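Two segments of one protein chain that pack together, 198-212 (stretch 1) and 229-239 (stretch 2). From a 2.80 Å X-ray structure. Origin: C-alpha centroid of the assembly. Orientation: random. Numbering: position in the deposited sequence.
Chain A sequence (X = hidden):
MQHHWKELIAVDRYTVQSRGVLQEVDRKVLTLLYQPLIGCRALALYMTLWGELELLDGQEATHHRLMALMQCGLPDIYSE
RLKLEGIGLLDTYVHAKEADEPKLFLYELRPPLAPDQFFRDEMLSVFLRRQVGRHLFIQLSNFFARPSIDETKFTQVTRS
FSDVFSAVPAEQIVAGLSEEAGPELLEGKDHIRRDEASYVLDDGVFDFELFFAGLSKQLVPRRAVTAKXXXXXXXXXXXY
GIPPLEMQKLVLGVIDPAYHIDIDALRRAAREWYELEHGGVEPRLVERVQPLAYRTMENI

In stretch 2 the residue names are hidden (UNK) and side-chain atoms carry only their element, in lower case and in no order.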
# COMPACT_ATOMS: atom_id res chain seq x y z
N SER A 198 15.94 11.17 12.34
CA SER A 198 16.62 11.32 13.59
C SER A 198 16.56 12.78 13.88
O SER A 198 17.29 13.56 13.27
CB SER A 198 18.07 10.85 13.46
OG SER A 198 18.11 9.56 12.87
N TYR A 199 15.70 13.17 14.82
CA TYR A 199 15.69 14.57 15.21
C TYR A 199 17.00 14.84 15.97
O TYR A 199 17.63 13.89 16.47
CB TYR A 199 14.43 14.94 16.02
CG TYR A 199 14.32 14.35 17.40
CD1 TYR A 199 15.13 14.80 18.43
CD2 TYR A 199 13.37 13.38 17.70
CE1 TYR A 199 15.03 14.27 19.71
CE2 TYR A 199 13.25 12.86 18.98
CZ TYR A 199 14.09 13.31 19.98
OH TYR A 199 14.00 12.80 21.26
N VAL A 200 17.42 16.10 16.02
CA VAL A 200 18.62 16.44 16.78
C VAL A 200 18.36 17.60 17.72
O VAL A 200 17.43 18.38 17.48
CB VAL A 200 19.82 16.79 15.87
CG1 VAL A 200 20.45 15.52 15.32
CG2 VAL A 200 19.39 17.71 14.75
N LEU A 201 19.15 17.68 18.79
CA LEU A 201 19.06 18.80 19.72
C LEU A 201 20.40 19.50 19.73
O LEU A 201 21.45 18.84 19.71
CB LEU A 201 18.73 18.34 21.13
CG LEU A 201 17.36 17.75 21.49
CD1 LEU A 201 17.45 17.04 22.84
CD2 LEU A 201 16.27 18.81 21.54
N ASP A 202 20.39 20.82 19.80
CA ASP A 202 21.63 21.59 19.88
C ASP A 202 22.33 21.33 21.21
O ASP A 202 21.71 21.43 22.27
CB ASP A 202 21.36 23.08 19.70
CG ASP A 202 22.47 23.80 18.96
OD1 ASP A 202 22.72 23.45 17.79
OD2 ASP A 202 23.09 24.71 19.55
N ASP A 203 23.62 21.01 21.16
CA ASP A 203 24.38 20.72 22.37
C ASP A 203 24.24 21.85 23.39
O ASP A 203 24.58 21.68 24.56
CB ASP A 203 25.85 20.43 22.05
CG ASP A 203 26.07 19.01 21.55
OD1 ASP A 203 27.24 18.57 21.49
OD2 ASP A 203 25.07 18.33 21.24
N GLY A 204 23.72 22.99 22.93
CA GLY A 204 23.49 24.13 23.79
C GLY A 204 22.31 23.99 24.74
O GLY A 204 22.15 24.80 25.65
N VAL A 205 21.49 22.96 24.54
CA VAL A 205 20.37 22.75 25.47
C VAL A 205 20.85 22.37 26.88
O VAL A 205 20.08 22.43 27.85
CB VAL A 205 19.37 21.66 24.96
CG1 VAL A 205 18.81 22.02 23.59
CG2 VAL A 205 20.01 20.29 24.93
N PHE A 206 22.12 21.96 26.99
CA PHE A 206 22.69 21.49 28.25
C PHE A 206 24.16 21.86 28.38
O PHE A 206 24.92 21.69 27.42
CB PHE A 206 22.56 19.96 28.32
CG PHE A 206 23.15 19.36 29.57
CD1 PHE A 206 22.44 19.40 30.77
CD2 PHE A 206 24.39 18.76 29.56
CE1 PHE A 206 22.96 18.86 31.91
CE2 PHE A 206 24.92 18.21 30.72
CZ PHE A 206 24.21 18.27 31.89
N ASP A 207 24.60 22.30 29.56
CA ASP A 207 25.97 22.76 29.65
C ASP A 207 26.89 21.62 30.01
O ASP A 207 27.07 21.29 31.17
CB ASP A 207 26.05 23.83 30.74
CG ASP A 207 27.43 24.47 30.87
OD1 ASP A 207 27.52 25.50 31.58
OD2 ASP A 207 28.42 23.97 30.27
N PHE A 208 27.59 21.10 29.01
CA PHE A 208 28.47 19.97 29.24
C PHE A 208 29.79 20.40 29.87
O PHE A 208 30.40 19.64 30.61
CB PHE A 208 28.75 19.23 27.95
CG PHE A 208 27.62 18.37 27.48
CD1 PHE A 208 27.50 17.05 27.90
CD2 PHE A 208 26.68 18.87 26.59
CE1 PHE A 208 26.48 16.26 27.45
CE2 PHE A 208 25.65 18.07 26.13
CZ PHE A 208 25.54 16.77 26.57
N GLU A 209 30.23 21.61 29.55
CA GLU A 209 31.48 22.13 30.08
C GLU A 209 31.44 22.06 31.61
O GLU A 209 32.33 21.47 32.24
CB GLU A 209 31.70 23.56 29.61
CG GLU A 209 33.13 24.10 29.79
CD GLU A 209 33.16 25.59 30.09
OE1 GLU A 209 32.17 26.29 29.76
OE2 GLU A 209 34.17 26.07 30.67
N LEU A 210 30.40 22.64 32.20
CA LEU A 210 30.22 22.60 33.65
C LEU A 210 30.05 21.17 34.14
O LEU A 210 30.69 20.74 35.10
CB LEU A 210 29.00 23.43 34.04
CG LEU A 210 28.81 23.56 35.54
CD1 LEU A 210 29.98 24.33 36.13
CD2 LEU A 210 27.48 24.22 35.88
N PHE A 211 29.18 20.43 33.45
CA PHE A 211 28.84 19.05 33.80
C PHE A 211 30.07 18.17 33.94
O PHE A 211 30.23 17.47 34.94
CB PHE A 211 27.89 18.49 32.74
CG PHE A 211 27.64 17.02 32.86
CD1 PHE A 211 28.41 16.10 32.15
CD2 PHE A 211 26.63 16.54 33.68
CE1 PHE A 211 28.17 14.73 32.27
CE2 PHE A 211 26.39 15.18 33.80
CZ PHE A 211 27.16 14.28 33.10
N PHE A 212 30.93 18.20 32.93
CA PHE A 212 32.14 17.38 32.92
C PHE A 212 33.16 17.85 33.94
O PHE A 212 34.01 17.07 34.36
CB PHE A 212 32.78 17.37 31.54
CG PHE A 212 32.06 16.51 30.55
CD1 PHE A 212 31.86 15.16 30.80
CD2 PHE A 212 31.58 17.04 29.35
CE1 PHE A 212 31.19 14.36 29.89
CE2 PHE A 212 30.92 16.25 28.43
CZ PHE A 212 30.72 14.91 28.70
N UNK A 229 25.24 8.06 25.55
CA UNK A 229 24.89 8.61 26.85
C UNK A 229 24.73 10.12 26.76
O UNK A 229 23.78 10.70 27.31
c UNK A 229 25.75 6.85 28.46
c UNK A 229 25.95 8.26 27.94
c UNK A 229 25.89 9.26 29.09
N UNK A 230 25.67 10.76 26.07
CA UNK A 230 25.67 12.20 25.87
C UNK A 230 24.40 12.62 25.15
O UNK A 230 23.74 13.59 25.51
c UNK A 230 28.38 14.41 24.12
c UNK A 230 28.29 15.69 23.29
c UNK A 230 26.92 12.60 25.10
n UNK A 230 27.34 15.58 22.14
c UNK A 230 27.07 14.09 24.84
N UNK A 231 24.02 11.84 24.14
CA UNK A 231 22.78 12.06 23.42
C UNK A 231 21.62 11.94 24.40
O UNK A 231 20.68 12.73 24.37
o UNK A 231 22.33 9.28 20.16
c UNK A 231 21.42 11.13 21.41
c UNK A 231 21.31 9.97 20.41
o UNK A 231 20.19 9.74 19.87
c UNK A 231 22.67 11.03 22.29
N UNK A 232 21.69 10.96 25.30
CA UNK A 232 20.60 10.69 26.23
C UNK A 232 20.49 11.80 27.26
O UNK A 232 19.38 12.24 27.61
c UNK A 232 20.84 9.37 26.92
N UNK A 233 21.64 12.24 27.75
CA UNK A 233 21.70 13.34 28.70
C UNK A 233 21.01 14.57 28.13
O UNK A 233 20.16 15.16 28.79
c UNK A 233 23.70 12.58 30.01
c UNK A 233 23.15 13.65 29.06
c UNK A 233 25.10 12.86 30.50
c UNK A 233 23.28 15.06 29.64
N UNK A 234 21.39 14.92 26.91
CA UNK A 234 20.81 16.04 26.17
C UNK A 234 19.28 15.98 26.18
O UNK A 234 18.63 16.97 26.51
c UNK A 234 22.29 16.77 21.85
c UNK A 234 21.31 16.02 24.73
n UNK A 234 22.83 15.96 20.69
c UNK A 234 23.15 16.69 23.11
c UNK A 234 22.38 17.06 24.40
N UNK A 235 18.72 14.83 25.84
CA UNK A 235 17.27 14.72 25.71
C UNK A 235 16.63 14.85 27.07
O UNK A 235 15.57 15.46 27.22
c UNK A 235 16.77 12.10 22.95
c UNK A 235 16.86 13.39 25.08
c UNK A 235 17.59 13.05 23.80
n UNK A 235 16.84 10.54 21.02
c UNK A 235 17.47 11.74 21.64
N UNK A 236 17.29 14.28 28.08
CA UNK A 236 16.75 14.30 29.43
C UNK A 236 16.74 15.73 29.98
O UNK A 236 15.73 16.21 30.51
c UNK A 236 18.15 10.94 30.72
c UNK A 236 17.23 11.91 29.98
c UNK A 236 17.55 13.36 30.31
c UNK A 236 15.76 11.63 30.30
N UNK A 237 17.87 16.42 29.81
CA UNK A 237 18.00 17.80 30.23
C UNK A 237 16.97 18.68 29.56
O UNK A 237 16.38 19.56 30.18
c UNK A 237 19.39 18.31 29.91
N UNK A 238 16.75 18.45 28.27
CA UNK A 238 15.87 19.32 27.51
C UNK A 238 14.42 19.04 27.88
O UNK A 238 13.63 19.95 28.08
c UNK A 238 15.08 19.81 25.15
c UNK A 238 14.37 21.72 23.86
c UNK A 238 16.09 19.11 26.02
c UNK A 238 15.32 21.08 24.66
c UNK A 238 13.16 21.07 23.56
c UNK A 238 13.87 19.18 24.83
c UNK A 238 12.92 19.81 24.05
N UNK A 239 14.08 17.76 27.93
CA UNK A 239 12.72 17.34 28.22
C UNK A 239 12.30 17.75 29.63
O UNK A 239 11.18 18.23 29.83
c UNK A 239 10.18 15.60 27.53
c UNK A 239 11.34 13.69 28.59
c UNK A 239 11.26 15.20 28.49
c UNK A 239 12.59 15.82 28.06
O HOH W 1 18.16 11.23 18.32

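Position 229 lies in a helix that begins earlier in the chain and runs through 239. Its side chain has three carbons, the first carrying the other two. It does not reach stretch 1. A fork at CB with two single carbons is valine: Val229.

Position 230 has four carbons in a row ending in nitrogen. The terminal nitrogen lies 3.1 Å from Asp203 OD1, and its last carbon, next to the nitrogen, lies over one face of the Phe208 ring. This is a lysine, Lys230. Lys230 NZ donates a hydrogen bond to Asp203 OD1 as part of a salt bridge. Lys230 CG is 3.4 Å from Phe208 CE1.

Position 231 has three carbons, the third carrying two oxygens. It touches nothing on stretch 1 directly. The carboxylate on a two-carbon arm makes it glutamate, Glu231. Water 1 donates to Glu231 OE1 at 3.0 Å and to Tyr199 O at 3.3 Å, so it bridges the two stretches.

Position 232 has one side-chain carbon, out of reach of stretch 1. It is Ala232.

Position 233 has four carbons, forked at the first, with one arm two carbons long. It points toward stretch 1 and meets three phenylalanines, Phe206, Phe208 and Phe211. The fork at CB and the unequal arms identify Ile233. Ile233 CG2 sits over one face of the Phe206 ring, 3.7 Å from Phe206 CE2, in a CH-pi contact. Ile233 CD1 is 3.6 Å from Phe211 CZ.

Position 234 again has four carbons in a row ending in nitrogen. It touches Leu201, Asp203, Val205 and Phe208. It is Lys234. Lys234 NZ forms a salt bridge with Asp203 OD2 at 3.3 Å. Lys234 CG lies at the edge of the Phe208 ring, 3.8 Å from Phe208 CE2.

Position 235 has the same unbranched chain of four carbons and a nitrogen. It lies against Tyr199 and Leu201. It is Lys235. Lys235 CD is 3.3 Å from Tyr199 OH, a carbon contact. Lys235 NZ donates to water 1 at 3.1 Å and makes a long salt bridge to Glu231 OE1 at 3.6 Å.

Position 236 has four carbons, forked at the second, and does not contact stretch 1. It is Leu236.

Position 237 has a single carbon, pointing toward stretch 1. It is Ala237. Its CB is 3.4 Å from Phe206 CD1, an apolar contact.

Position 238 has one carbon followed by a six-carbon ring with no oxygen. It meets Leu201 and Val205. It is Phe238. Leu201 CD2 lies over one ring face, 3.9 Å from Phe238 CG, and Val205 CG1 is 3.8 Å from Phe238 CD1.

Position 239 has four carbons, forked at the second, without contact to stretch 1. It is Leu239.

The contact joins an apolar layer to a charged margin. Leu201, Val205 and three phenylalanines of stretch 1 pack on Ile233, Ala237, Phe238 and the lysine carbons. Asp203 binds Lys230 and Lys234, one helical turn apart, through its two oxygens. Together the stretches bury 746 Å², both sides summed.

Stretch 2 229-239: VKEAIKKLAFL
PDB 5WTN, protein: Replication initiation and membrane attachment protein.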